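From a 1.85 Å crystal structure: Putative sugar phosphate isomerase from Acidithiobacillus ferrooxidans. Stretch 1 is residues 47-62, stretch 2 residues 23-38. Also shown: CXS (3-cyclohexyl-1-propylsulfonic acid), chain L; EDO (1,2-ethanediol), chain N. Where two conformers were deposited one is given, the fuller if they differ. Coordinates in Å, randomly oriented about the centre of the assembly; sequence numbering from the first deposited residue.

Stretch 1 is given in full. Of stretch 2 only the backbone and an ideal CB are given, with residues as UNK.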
ATOM      1  N   GLY B  47     -11.643  -4.892  10.782  1.00 17.93           N
ATOM      2  CA  GLY B  47     -12.117  -5.199  12.116  1.00 17.63           C
ATOM      3  C   GLY B  47     -13.638  -5.200  12.014  1.00 16.93           C
ATOM      4  O   GLY B  47     -14.252  -4.282  11.422  1.00 17.11           O
ATOM      5  N   ILE B  48     -14.262  -6.277  12.451  1.00 16.59           N
ATOM      6  CA  ILE B  48     -15.694  -6.353  12.526  1.00 16.26           C
ATOM      7  C   ILE B  48     -16.025  -6.805  13.956  1.00 16.44           C
ATOM      8  O   ILE B  48     -15.659  -7.922  14.342  1.00 17.11           O
ATOM      9  CB  ILE B  48     -16.293  -7.301  11.494  1.00 15.89           C
ATOM     10  CG1 ILE B  48     -15.910  -6.875  10.070  1.00 15.67           C
ATOM     11  CG2 ILE B  48     -17.866  -7.343  11.655  1.00 16.82           C
ATOM     12  CD1 ILE B  48     -16.308  -7.796   8.913  1.00 13.12           C
ATOM     13  N   HIS B  49     -16.734  -5.944  14.682  1.00 15.12           N
ATOM     14  CA  HIS B  49     -16.970  -6.078  16.103  1.00 16.06           C
ATOM     15  C   HIS B  49     -18.467  -5.945  16.398  1.00 16.04           C
ATOM     16  O   HIS B  49     -19.122  -5.002  15.942  1.00 16.39           O
ATOM     17  CB  HIS B  49     -16.210  -4.987  16.866  1.00 16.42           C
ATOM     18  CG  HIS B  49     -14.732  -4.999  16.647  1.00 16.77           C
ATOM     19  ND1 HIS B  49     -13.878  -5.799  17.387  1.00 17.73           N
ATOM     20  CD2 HIS B  49     -13.950  -4.336  15.757  1.00 17.29           C
ATOM     21  CE1 HIS B  49     -12.633  -5.587  16.990  1.00 17.59           C
ATOM     22  NE2 HIS B  49     -12.650  -4.703  16.003  1.00 17.86           N
ATOM     23  N   LEU B  50     -18.984  -6.870  17.178  1.00 16.41           N
ATOM     24  CA  LEU B  50     -20.319  -6.729  17.738  1.00 17.63           C
ATOM     25  C   LEU B  50     -20.149  -6.195  19.163  1.00 17.10           C
ATOM     26  O   LEU B  50     -19.494  -6.813  20.010  1.00 17.61           O
ATOM     27  CB  LEU B  50     -21.069  -8.037  17.682  1.00 19.48           C
ATOM     28  CG  LEU B  50     -22.524  -7.754  18.084  1.00 21.25           C
ATOM     29  CD1 LEU B  50     -23.468  -8.397  17.111  1.00 22.97           C
ATOM     30  CD2 LEU B  50     -22.798  -8.145  19.544  1.00 21.72           C
ATOM     31  N   ILE B  51     -20.664  -5.007  19.405  1.00 17.48           N
ATOM     32  CA  ILE B  51     -20.417  -4.320  20.678  1.00 18.93           C
ATOM     33  C   ILE B  51     -21.716  -4.122  21.429  1.00 18.57           C
ATOM     34  O   ILE B  51     -22.790  -4.000  20.823  1.00 19.26           O
ATOM     35  CB  ILE B  51     -19.641  -2.958  20.490  1.00 19.50           C
ATOM     36  CG1 ILE B  51     -20.535  -1.887  19.880  1.00 20.48           C
ATOM     37  CG2 ILE B  51     -18.412  -3.163  19.612  1.00 19.67           C
ATOM     38  CD1 ILE B  51     -19.976  -0.477  19.953  1.00 20.98           C
ATOM     39  N   GLN B  52     -21.609  -4.130  22.746  1.00 18.46           N
ATOM     40  CA  GLN B  52     -22.731  -3.853  23.636  1.00 18.87           C
ATOM     41  C   GLN B  52     -22.287  -2.716  24.571  1.00 18.15           C
ATOM     42  O   GLN B  52     -21.253  -2.849  25.222  1.00 19.26           O
ATOM     43  CB  GLN B  52     -23.130  -5.079  24.461  1.00 19.17           C
ATOM     44  CG  GLN B  52     -23.357  -6.341  23.633  1.00 20.32           C
ATOM     45  CD  GLN B  52     -23.479  -7.581  24.494  1.00 21.60           C
ATOM     46  OE1 GLN B  52     -23.081  -7.580  25.662  1.00 22.86           O
ATOM     47  NE2 GLN B  52     -24.041  -8.658  23.924  1.00 22.56           N
ATOM     48  N   ILE B  53     -23.086  -1.650  24.604  1.00 17.37           N
ATOM     49  CA  ILE B  53     -22.855  -0.463  25.397  1.00 17.40           C
ATOM     50  C   ILE B  53     -24.026  -0.322  26.327  1.00 18.32           C
ATOM     51  O   ILE B  53     -25.184  -0.126  25.883  1.00 18.32           O
ATOM     52  CB  ILE B  53     -22.766   0.784  24.502  1.00 16.41           C
ATOM     53  CG1 ILE B  53     -21.722   0.575  23.404  1.00 16.14           C
ATOM     54  CG2 ILE B  53     -22.497   2.044  25.346  1.00 15.43           C
ATOM     55  CD1 ILE B  53     -21.595   1.752  22.466  1.00 15.68           C
ATOM     56  N   GLU B  54     -23.754  -0.404  27.615  1.00 19.93           N
ATOM     57  CA  GLU B  54     -24.814  -0.293  28.603  1.00 20.87           C
ATOM     58  C   GLU B  54     -25.238   1.154  28.827  1.00 20.30           C
ATOM     59  O   GLU B  54     -24.497   2.097  28.510  1.00 19.67           O
ATOM     60  CB  GLU B  54     -24.407  -0.948  29.930  1.00 22.43           C
ATOM     61  CG  GLU B  54     -24.187  -2.440  29.868  1.00 24.43           C
ATOM     62  CD  GLU B  54     -25.324  -3.241  29.201  1.00 26.41           C
ATOM     63  OE1 GLU B  54     -26.476  -2.803  29.171  1.00 28.33           O
ATOM     64  OE2 GLU B  54     -25.069  -4.349  28.686  1.00 29.05           O
ATOM     65  N   PRO B  55     -26.466   1.343  29.355  1.00 20.82           N
ATOM     66  CA  PRO B  55     -26.927   2.714  29.619  1.00 20.48           C
ATOM     67  C   PRO B  55     -25.920   3.484  30.460  1.00 20.64           C
ATOM     68  O   PRO B  55     -25.363   2.948  31.411  1.00 20.16           O
ATOM     69  CB  PRO B  55     -28.244   2.492  30.362  1.00 20.91           C
ATOM     70  CG  PRO B  55     -28.767   1.234  29.782  1.00 21.10           C
ATOM     71  CD  PRO B  55     -27.528   0.360  29.613  1.00 20.93           C
ATOM     72  N   GLY B  56     -25.653   4.722  30.065  1.00 21.09           N
ATOM     73  CA  GLY B  56     -24.682   5.557  30.731  1.00 21.47           C
ATOM     74  C   GLY B  56     -23.264   5.458  30.196  1.00 21.40           C
ATOM     75  O   GLY B  56     -22.413   6.209  30.631  1.00 22.56           O
ATOM     76  N   LYS B  57     -22.979   4.542  29.264  1.00 20.99           N
ATOM     77  CA  LYS B  57     -21.636   4.379  28.760  1.00 20.02           C
ATOM     78  C   LYS B  57     -21.528   4.880  27.326  1.00 19.59           C
ATOM     79  O   LYS B  57     -22.489   5.283  26.750  1.00 18.61           O
ATOM     80  CB  LYS B  57     -21.204   2.927  28.873  1.00 20.71           C
ATOM     81  CG  LYS B  57     -21.383   2.343  30.265  1.00 21.76           C
ATOM     82  CD  LYS B  57     -20.539   3.045  31.310  1.00 23.14           C
ATOM     83  CE  LYS B  57     -20.628   2.296  32.630  1.00 23.85           C
ATOM     84  NZ  LYS B  57     -20.176   3.167  33.728  1.00 25.78           N
ATOM     85  N   GLU B  58     -20.320   4.874  26.783  1.00 19.98           N
ATOM     86  CA  GLU B  58     -20.050   5.442  25.488  1.00 21.02           C
ATOM     87  C   GLU B  58     -19.240   4.460  24.669  1.00 20.23           C
ATOM     88  O   GLU B  58     -18.615   3.551  25.197  1.00 19.24           O
ATOM     89  CB  GLU B  58     -19.246   6.737  25.594  1.00 22.72           C
ATOM     90  CG  GLU B  58     -19.918   7.938  26.216  1.00 25.28           C
ATOM     91  CD  GLU B  58     -18.936   9.118  26.187  1.00 27.50           C
ATOM     92  OE1 GLU B  58     -18.603   9.662  25.084  1.00 30.50           O
ATOM     93  OE2 GLU B  58     -18.383   9.391  27.239  1.00 27.87           O
ATOM     94  N   SER B  59     -19.212   4.694  23.368  1.00 19.47           N
ATOM     95  CA  SER B  59     -18.588   3.775  22.438  1.00 18.99           C
ATOM     96  C   SER B  59     -17.078   3.930  22.338  1.00 19.47           C
ATOM     97  O   SER B  59     -16.389   2.980  21.931  1.00 18.93           O
ATOM     98  CB  SER B  59     -19.222   3.963  21.036  1.00 18.99           C
ATOM     99  OG  SER B  59     -18.876   5.200  20.412  1.00 17.45           O
ATOM    100  N   THR B  60     -16.573   5.114  22.707  1.00 18.22           N
ATOM    101  CA  THR B  60     -15.201   5.477  22.400  1.00 18.42           C
ATOM    102  C   THR B  60     -14.846   6.798  23.081  1.00 18.29           C
ATOM    103  O   THR B  60     -15.668   7.363  23.781  1.00 18.16           O
ATOM    104  CB  THR B  60     -15.030   5.658  20.848  1.00 18.25           C
ATOM    105  OG1 THR B  60     -13.645   5.726  20.511  1.00 18.59           O
ATOM    106  CG2 THR B  60     -15.776   6.919  20.369  1.00 18.05           C
ATOM    107  N   GLU B  61     -13.612   7.255  22.927  1.00 17.41           N
ATOM    108  CA  GLU B  61     -13.305   8.660  23.191  1.00 16.80           C
ATOM    109  C   GLU B  61     -13.472   9.386  21.885  1.00 16.29           C
ATOM    110  O   GLU B  61     -12.981   8.922  20.846  1.00 17.27           O
ATOM    111  CB  GLU B  61     -11.876   8.844  23.699  1.00 17.86           C
ATOM    112  CG  GLU B  61     -11.417  10.308  23.744  1.00 18.60           C
ATOM    113  CD  GLU B  61     -12.170  11.172  24.746  1.00 18.81           C
ATOM    114  OE1 GLU B  61     -12.909  10.604  25.582  1.00 18.92           O
ATOM    115  OE2 GLU B  61     -12.028  12.441  24.740  1.00 18.77           O
ATOM    116  N   TYR B  62     -14.206  10.492  21.905  1.00 16.32           N
ATOM    117  CA  TYR B  62     -14.415  11.374  20.739  1.00 16.24           C
ATOM    118  C   TYR B  62     -13.161  11.466  19.898  1.00 15.62           C
ATOM    119  O   TYR B  62     -12.120  11.910  20.387  1.00 14.79           O
ATOM    120  CB  TYR B  62     -14.800  12.735  21.252  1.00 16.47           C
ATOM    121  CG  TYR B  62     -15.263  13.764  20.245  1.00 17.22           C
ATOM    122  CD1 TYR B  62     -16.452  13.606  19.535  1.00 17.57           C
ATOM    123  CD2 TYR B  62     -14.510  14.903  20.013  1.00 17.76           C
ATOM    124  CE1 TYR B  62     -16.892  14.586  18.624  1.00 17.32           C
ATOM    125  CE2 TYR B  62     -14.934  15.891  19.134  1.00 18.24           C
ATOM    126  CZ  TYR B  62     -16.120  15.724  18.446  1.00 18.38           C
ATOM    127  OH  TYR B  62     -16.503  16.685  17.579  1.00 19.39           O
ATOM    128  N   UNK B  23     -12.248  -0.835  27.715  1.00 23.91           N
ATOM    129  CA  UNK B  23     -12.404   0.530  28.225  1.00 23.28           C
ATOM    130  C   UNK B  23     -11.379   1.358  27.420  1.00 22.39           C
ATOM    131  O   UNK B  23     -10.209   0.964  27.291  1.00 22.33           O
ATOM    132  CB  UNK B  23     -12.176   0.620  29.735  1.00 23.28           C
ATOM    133  N   UNK B  24     -11.835   2.444  26.802  1.00 21.40           N
ATOM    134  CA  UNK B  24     -10.920   3.307  26.085  1.00 19.41           C
ATOM    135  C   UNK B  24      -9.920   3.948  27.071  1.00 18.58           C
ATOM    136  O   UNK B  24     -10.318   4.456  28.159  1.00 16.98           O
ATOM    137  CB  UNK B  24     -11.694   4.380  25.316  1.00 19.41           C
ATOM    138  N   UNK B  25      -8.628   3.984  26.708  1.00 18.33           N
ATOM    139  CA  UNK B  25      -7.626   4.509  27.679  1.00 18.44           C
ATOM    140  C   UNK B  25      -7.736   6.024  27.950  1.00 18.10           C
ATOM    141  O   UNK B  25      -7.197   6.516  28.964  1.00 17.43           O
ATOM    142  CB  UNK B  25      -6.217   4.207  27.164  1.00 18.44           C
ATOM    143  N   UNK B  26      -8.487   6.732  27.100  1.00 17.71           N
ATOM    144  CA  UNK B  26      -8.725   8.161  27.258  1.00 17.10           C
ATOM    145  C   UNK B  26     -10.119   8.489  27.761  1.00 17.36           C
ATOM    146  O   UNK B  26     -10.415   9.683  27.978  1.00 17.31           O
ATOM    147  CB  UNK B  26      -8.489   8.873  25.925  1.00 17.10           C
ATOM    148  N   UNK B  27     -10.954   7.480  28.015  1.00 16.41           N
ATOM    149  CA  UNK B  27     -12.347   7.747  28.457  1.00 17.17           C
ATOM    150  C   UNK B  27     -12.852   6.607  29.325  1.00 16.18           C
ATOM    151  O   UNK B  27     -13.187   5.523  28.805  1.00 15.34           O
ATOM    152  CB  UNK B  27     -13.277   7.937  27.257  1.00 17.17           C
ATOM    153  N   UNK B  28     -12.915   6.831  30.638  1.00 16.69           N
ATOM    154  CA  UNK B  28     -13.336   5.749  31.509  1.00 17.47           C
ATOM    155  C   UNK B  28     -14.817   5.417  31.376  1.00 17.80           C
ATOM    156  O   UNK B  28     -15.242   4.366  31.833  1.00 18.04           O
ATOM    157  CB  UNK B  28     -13.019   6.107  32.962  1.00 17.47           C
ATOM    158  N   UNK B  29     -15.595   6.309  30.761  1.00 18.85           N
ATOM    159  CA  UNK B  29     -16.989   6.021  30.473  1.00 19.02           C
ATOM    160  C   UNK B  29     -17.192   5.195  29.211  1.00 18.87           C
ATOM    161  O   UNK B  29     -18.306   4.688  28.965  1.00 18.79           O
ATOM    162  CB  UNK B  29     -17.767   7.333  30.351  1.00 19.02           C
ATOM    163  N   UNK B  30     -16.129   5.020  28.412  1.00 17.81           N
ATOM    164  CA  UNK B  30     -16.249   4.269  27.146  1.00 18.37           C
ATOM    165  C   UNK B  30     -15.964   2.786  27.424  1.00 19.29           C
ATOM    166  O   UNK B  30     -14.864   2.277  27.146  1.00 18.78           O
ATOM    167  CB  UNK B  30     -15.290   4.815  26.086  1.00 18.37           C
ATOM    168  N   UNK B  31     -16.989   2.119  27.947  1.00 19.44           N
ATOM    169  CA  UNK B  31     -16.906   0.763  28.436  1.00 20.06           C
ATOM    170  C   UNK B  31     -17.866  -0.033  27.599  1.00 19.52           C
ATOM    171  O   UNK B  31     -19.030   0.323  27.479  1.00 20.09           O
ATOM    172  CB  UNK B  31     -17.221   0.659  29.930  1.00 20.06           C
ATOM    173  N   UNK B  32     -17.379  -1.117  27.005  0.50 19.34           N
ATOM    174  CA  UNK B  32     -18.216  -1.936  26.144  0.50 19.15           C
ATOM    175  C   UNK B  32     -17.809  -3.416  26.149  0.50 19.15           C
ATOM    176  O   UNK B  32     -16.640  -3.745  26.382  0.50 18.82           O
ATOM    177  CB  UNK B  32     -18.166  -1.391  24.715  0.50 19.15           C
ATOM    178  N   UNK B  33     -18.779  -4.306  25.923  1.00 19.07           N
ATOM    179  CA  UNK B  33     -18.472  -5.708  25.704  1.00 19.52           C
ATOM    180  C   UNK B  33     -18.172  -5.755  24.226  1.00 18.95           C
ATOM    181  O   UNK B  33     -18.975  -5.293  23.425  1.00 18.60           O
ATOM    182  CB  UNK B  33     -19.600  -6.654  26.120  1.00 19.52           C
ATOM    183  N   UNK B  34     -16.994  -6.245  23.867  1.00 18.30           N
ATOM    184  CA  UNK B  34     -16.560  -6.319  22.485  1.00 19.18           C
ATOM    185  C   UNK B  34     -16.344  -7.751  22.060  1.00 18.43           C
ATOM    186  O   UNK B  34     -15.529  -8.466  22.670  1.00 19.65           O
ATOM    187  CB  UNK B  34     -15.278  -5.509  22.280  1.00 19.18           C
ATOM    188  N   UNK B  35     -17.071  -8.170  21.038  1.00 16.80           N
ATOM    189  CA  UNK B  35     -16.928  -9.472  20.421  1.00 16.01           C
ATOM    190  C   UNK B  35     -16.318  -9.280  19.031  1.00 15.16           C
ATOM    191  O   UNK B  35     -16.965  -8.757  18.130  1.00 14.37           O
ATOM    192  CB  UNK B  35     -18.273 -10.197  20.345  1.00 16.01           C
ATOM    193  N   UNK B  36     -15.073  -9.675  18.872  1.00 14.47           N
ATOM    194  CA  UNK B  36     -14.385  -9.422  17.655  1.00 14.47           C
ATOM    195  C   UNK B  36     -14.649 -10.587  16.670  1.00 14.31           C
ATOM    196  O   UNK B  36     -14.017 -11.681  16.718  1.00 15.48           O
ATOM    197  CB  UNK B  36     -12.891  -9.232  17.923  1.00 14.47           C
ATOM    198  N   UNK B  37     -15.650 -10.373  15.844  1.00 14.45           N
ATOM    199  CA  UNK B  37     -16.056 -11.409  14.890  1.00 14.59           C
ATOM    200  C   UNK B  37     -14.925 -11.666  13.874  1.00 14.60           C
ATOM    201  O   UNK B  37     -14.570 -12.814  13.556  1.00 14.58           O
ATOM    202  CB  UNK B  37     -17.341 -10.998  14.169  1.00 14.59           C
ATOM    203  N   UNK B  38     -14.303 -10.583  13.416  1.00 14.85           N
ATOM    204  CA  UNK B  38     -13.199 -10.702  12.481  1.00 14.92           C
ATOM    205  C   UNK B  38     -12.015 -11.444  13.038  1.00 15.55           C
ATOM    206  O   UNK B  38     -11.470 -12.310  12.350  1.00 15.05           O
ATOM    207  CB  UNK B  38     -12.752  -9.311  12.026  1.00 14.92           C
TER
HETATM  208  S   CXS L 163     -25.340 -10.518  20.951  1.00 33.52           S
HETATM  209  O1  CXS L 163     -25.764  -9.186  21.498  1.00 33.74           O
HETATM  210  O2  CXS L 163     -26.154 -11.591  21.544  1.00 34.44           O
HETATM  211  O3  CXS L 163     -23.922 -10.768  21.245  1.00 32.39           O
HETATM  212  C1  CXS L 163     -25.672 -10.529  19.294  1.00 31.60           C
HETATM  213  C2  CXS L 163     -27.121 -10.154  19.018  1.00 30.47           C
HETATM  214  C3  CXS L 163     -27.458 -10.172  17.538  1.00 30.00           C
HETATM  215  N   CXS L 163     -28.867 -10.242  17.241  1.00 28.94           N
HETATM  216  C4  CXS L 163     -29.306 -10.463  15.872  1.00 28.45           C
HETATM  217  C5  CXS L 163     -28.947  -9.277  14.971  1.00 28.11           C
HETATM  218  C6  CXS L 163     -29.346  -9.585  13.528  1.00 28.15           C
HETATM  219  C7  CXS L 163     -30.832  -9.923  13.407  1.00 28.20           C
HETATM  220  C8  CXS L 163     -31.266 -10.983  14.415  1.00 27.61           C
HETATM  221  C9  CXS L 163     -30.823 -10.668  15.825  1.00 28.18           C
HETATM  222  C1  EDO N 165     -16.529   3.226  17.651  1.00 29.66           C
HETATM  223  O1  EDO N 165     -15.460   4.055  17.147  1.00 29.55           O
HETATM  224  C2  EDO N 165     -17.871   3.775  17.230  1.00 29.06           C
HETATM  225  O2  EDO N 165     -18.166   4.903  18.082  1.00 28.94           O

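Position 23 lies beyond the reach of stretch 1, so nothing visible narrows the choice. It is Val 23.

At 24 the CB points toward stretch 1, 4.2 Å from Glu 61 N. A flat or medium side chain would suit. His 24 lays one ring face under Glu 61 CB, 3.8 Å from the ring centroid.

Position 25 points away and is free; it is Phe 25. At 26 the CB is 3.9 Å from Glu 61 CG, which favours an apolar group. Leu 26 packs its CB 4.0 Å from Glu 61 CG.

At 27 the CB faces three acceptors: Thr 60 O and the carboxylates of Glu 58 and Glu 61. A short donor is wanted. Asn 27 fits: ND2 donates to Glu 58 OE2 at 3.0 Å and to Thr 60 O at 3.2 Å.

Position 28 is out of reach, with phi -71°, which proline tolerates. It is Pro 28. At 29 the backbone does the work, its O accepting from Glu 58 N at 3.0 Å. A CB would have room, so glycine is not demanded; it is Gly 29.

At 30 an ideal CB sits 3.5 Å from Thr 60 O, so a small residue suits. Ala 30 places its CB 3.4 Å from Thr 60 O.

At 31 the CB points sideways, near the aliphatic part of Lys 57. Several apolar groups would do. It is Val 31.

Position 32 points toward stretch 1, with Ile 51 alongside and Ser 59 O farther on. A long donor could use both. Arg 32 lays a guanidinium face over Ile 51 CG2, and NH1 makes a weak hydrogen bond to Ser 59 O at 2.9 Å.

Position 33 pairs with Gln 52, and their backbones exchange two hydrogen bonds. A beta-branched residue suits the strand; Val 33 has its CB 3.6 Å from Gln 52 OE1.

Position 34 shares a face with His 49 and Ile 51. A polar group could reach His 49 ND1. Asn 34 does: ND2 donates to His 49 ND1 at 2.9 Å, while OD1 accepts from NE and NH2 of Arg 32.

Position 35 pairs with Leu 50, near the CXS sulfonate. A long cation suits. Lys 35 NZ donates to CXS O3 at 2.6 Å.

At 36, beside His 49, a small polar group fits. Ser 36 caps the following helix.

At 37 the CB nears Ile 48 O; apolar groups suit. Leu 37 CD1 lies 4.4 Å from Leu 50 CB.

At 38 a CB would have room. Gly 38 N donates to Ile 48 O at 3.1 Å.

Stretch 2 23-38: VHFLNPGAVRVNKSLG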
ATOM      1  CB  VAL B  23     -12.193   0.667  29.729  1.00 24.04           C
ATOM      2  CG1 VAL B  23     -12.501   2.088  30.181  1.00 24.35           C
ATOM      3  CG2 VAL B  23     -13.080  -0.325  30.516  1.00 24.48           C
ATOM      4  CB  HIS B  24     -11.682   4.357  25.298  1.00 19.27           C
ATOM      5  CG  HIS B  24     -10.849   4.993  24.256  1.00 18.79           C
ATOM      6  ND1 HIS B  24      -9.827   5.863  24.557  1.00 18.57           N
ATOM      7  CD2 HIS B  24     -10.809   4.807  22.917  1.00 19.97           C
ATOM      8  CE1 HIS B  24      -9.203   6.193  23.445  1.00 19.87           C
ATOM      9  NE2 HIS B  24      -9.792   5.585  22.436  1.00 19.22           N
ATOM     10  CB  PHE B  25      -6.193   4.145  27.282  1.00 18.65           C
ATOM     11  CG  PHE B  25      -5.577   5.062  26.249  1.00 19.18           C
ATOM     12  CD1 PHE B  25      -5.974   5.015  24.935  1.00 19.26           C
ATOM     13  CD2 PHE B  25      -4.592   5.959  26.602  1.00 18.90           C
ATOM     14  CE1 PHE B  25      -5.380   5.846  23.967  1.00 19.38           C
ATOM     15  CE2 PHE B  25      -4.027   6.813  25.627  1.00 18.79           C
ATOM     16  CZ  PHE B  25      -4.405   6.706  24.310  1.00 19.03           C
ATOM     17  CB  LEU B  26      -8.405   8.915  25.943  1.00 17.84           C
ATOM     18  CG  LEU B  26      -6.910   9.000  25.555  1.00 17.55           C
ATOM     19  CD1 LEU B  26      -6.657   9.652  24.141  1.00 18.94           C
ATOM     20  CD2 LEU B  26      -6.101   9.738  26.641  1.00 17.69           C
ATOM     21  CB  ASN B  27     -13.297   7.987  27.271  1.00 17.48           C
ATOM     22  CG  ASN B  27     -14.683   8.378  27.713  1.00 18.11           C
ATOM     23  OD1 ASN B  27     -14.984   8.398  28.915  1.00 17.72           O
ATOM     24  ND2 ASN B  27     -15.561   8.641  26.748  1.00 18.63           N
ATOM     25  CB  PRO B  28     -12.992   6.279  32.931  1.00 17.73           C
ATOM     26  CG  PRO B  28     -12.951   7.694  32.807  1.00 17.03           C
ATOM     27  CD  PRO B  28     -12.477   8.009  31.419  1.00 17.35           C
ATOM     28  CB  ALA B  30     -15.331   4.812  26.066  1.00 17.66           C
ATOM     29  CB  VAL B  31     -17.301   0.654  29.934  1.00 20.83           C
ATOM     30  CG1 VAL B  31     -17.232  -0.784  30.413  1.00 20.53           C
ATOM     31  CG2 VAL B  31     -16.397   1.542  30.779  1.00 20.79           C
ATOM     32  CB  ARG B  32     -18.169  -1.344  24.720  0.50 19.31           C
ATOM     33  CG  ARG B  32     -17.092  -1.883  23.792  0.50 19.63           C
ATOM     34  CD  ARG B  32     -16.877  -0.867  22.634  0.50 19.43           C
ATOM     35  NE  ARG B  32     -16.090  -1.415  21.552  0.50 19.54           N
ATOM     36  CZ  ARG B  32     -15.771  -0.727  20.469  0.50 19.32           C
ATOM     37  NH1 ARG B  32     -16.154   0.551  20.330  0.50 18.32           N
ATOM     38  NH2 ARG B  32     -15.069  -1.311  19.530  0.50 19.84           N
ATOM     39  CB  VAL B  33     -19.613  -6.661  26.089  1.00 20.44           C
ATOM     40  CG1 VAL B  33     -19.303  -8.075  25.611  1.00 20.26           C
ATOM     41  CG2 VAL B  33     -19.774  -6.636  27.601  1.00 21.28           C
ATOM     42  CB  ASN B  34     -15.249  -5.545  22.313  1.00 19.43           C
ATOM     43  CG  ASN B  34     -14.927  -5.285  20.876  1.00 21.16           C
ATOM     44  OD1 ASN B  34     -15.318  -4.231  20.322  1.00 21.51           O
ATOM     45  ND2 ASN B  34     -14.178  -6.186  20.260  1.00 19.02           N
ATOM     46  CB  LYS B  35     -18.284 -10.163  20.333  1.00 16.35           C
ATOM     47  CG  LYS B  35     -18.924 -10.435  21.748  1.00 16.87           C
ATOM     48  CD  LYS B  35     -20.337 -11.083  21.630  1.00 16.47           C
ATOM     49  CE  LYS B  35     -20.981 -11.211  22.985  1.00 16.93           C
ATOM     50  NZ  LYS B  35     -22.306 -11.986  22.881  1.00 17.02           N
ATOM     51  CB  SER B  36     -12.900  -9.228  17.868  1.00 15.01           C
ATOM     52  OG  SER B  36     -12.263  -9.066  16.591  1.00 15.17           O
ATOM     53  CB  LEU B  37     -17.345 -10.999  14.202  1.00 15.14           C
ATOM     54  CG  LEU B  37     -18.539 -10.655  15.102  1.00 15.98           C
ATOM     55  CD1 LEU B  37     -19.792 -10.424  14.228  1.00 15.34           C
ATOM     56  CD2 LEU B  37     -18.763 -11.723  16.238  1.00 15.48           C
TER
HETATM   57  O   HOH W   1     -17.525   3.977  33.573  1.00 26.27           O
HETATM   58  O   HOH W   2     -21.141  -0.911  28.690  1.00 16.71           O
HETATM   59  O   HOH W   3     -25.311 -11.647  24.360  1.00 34.70           O
HETATM   60  O   HOH W   4     -12.612  -7.950  14.038  1.00 14.28           O
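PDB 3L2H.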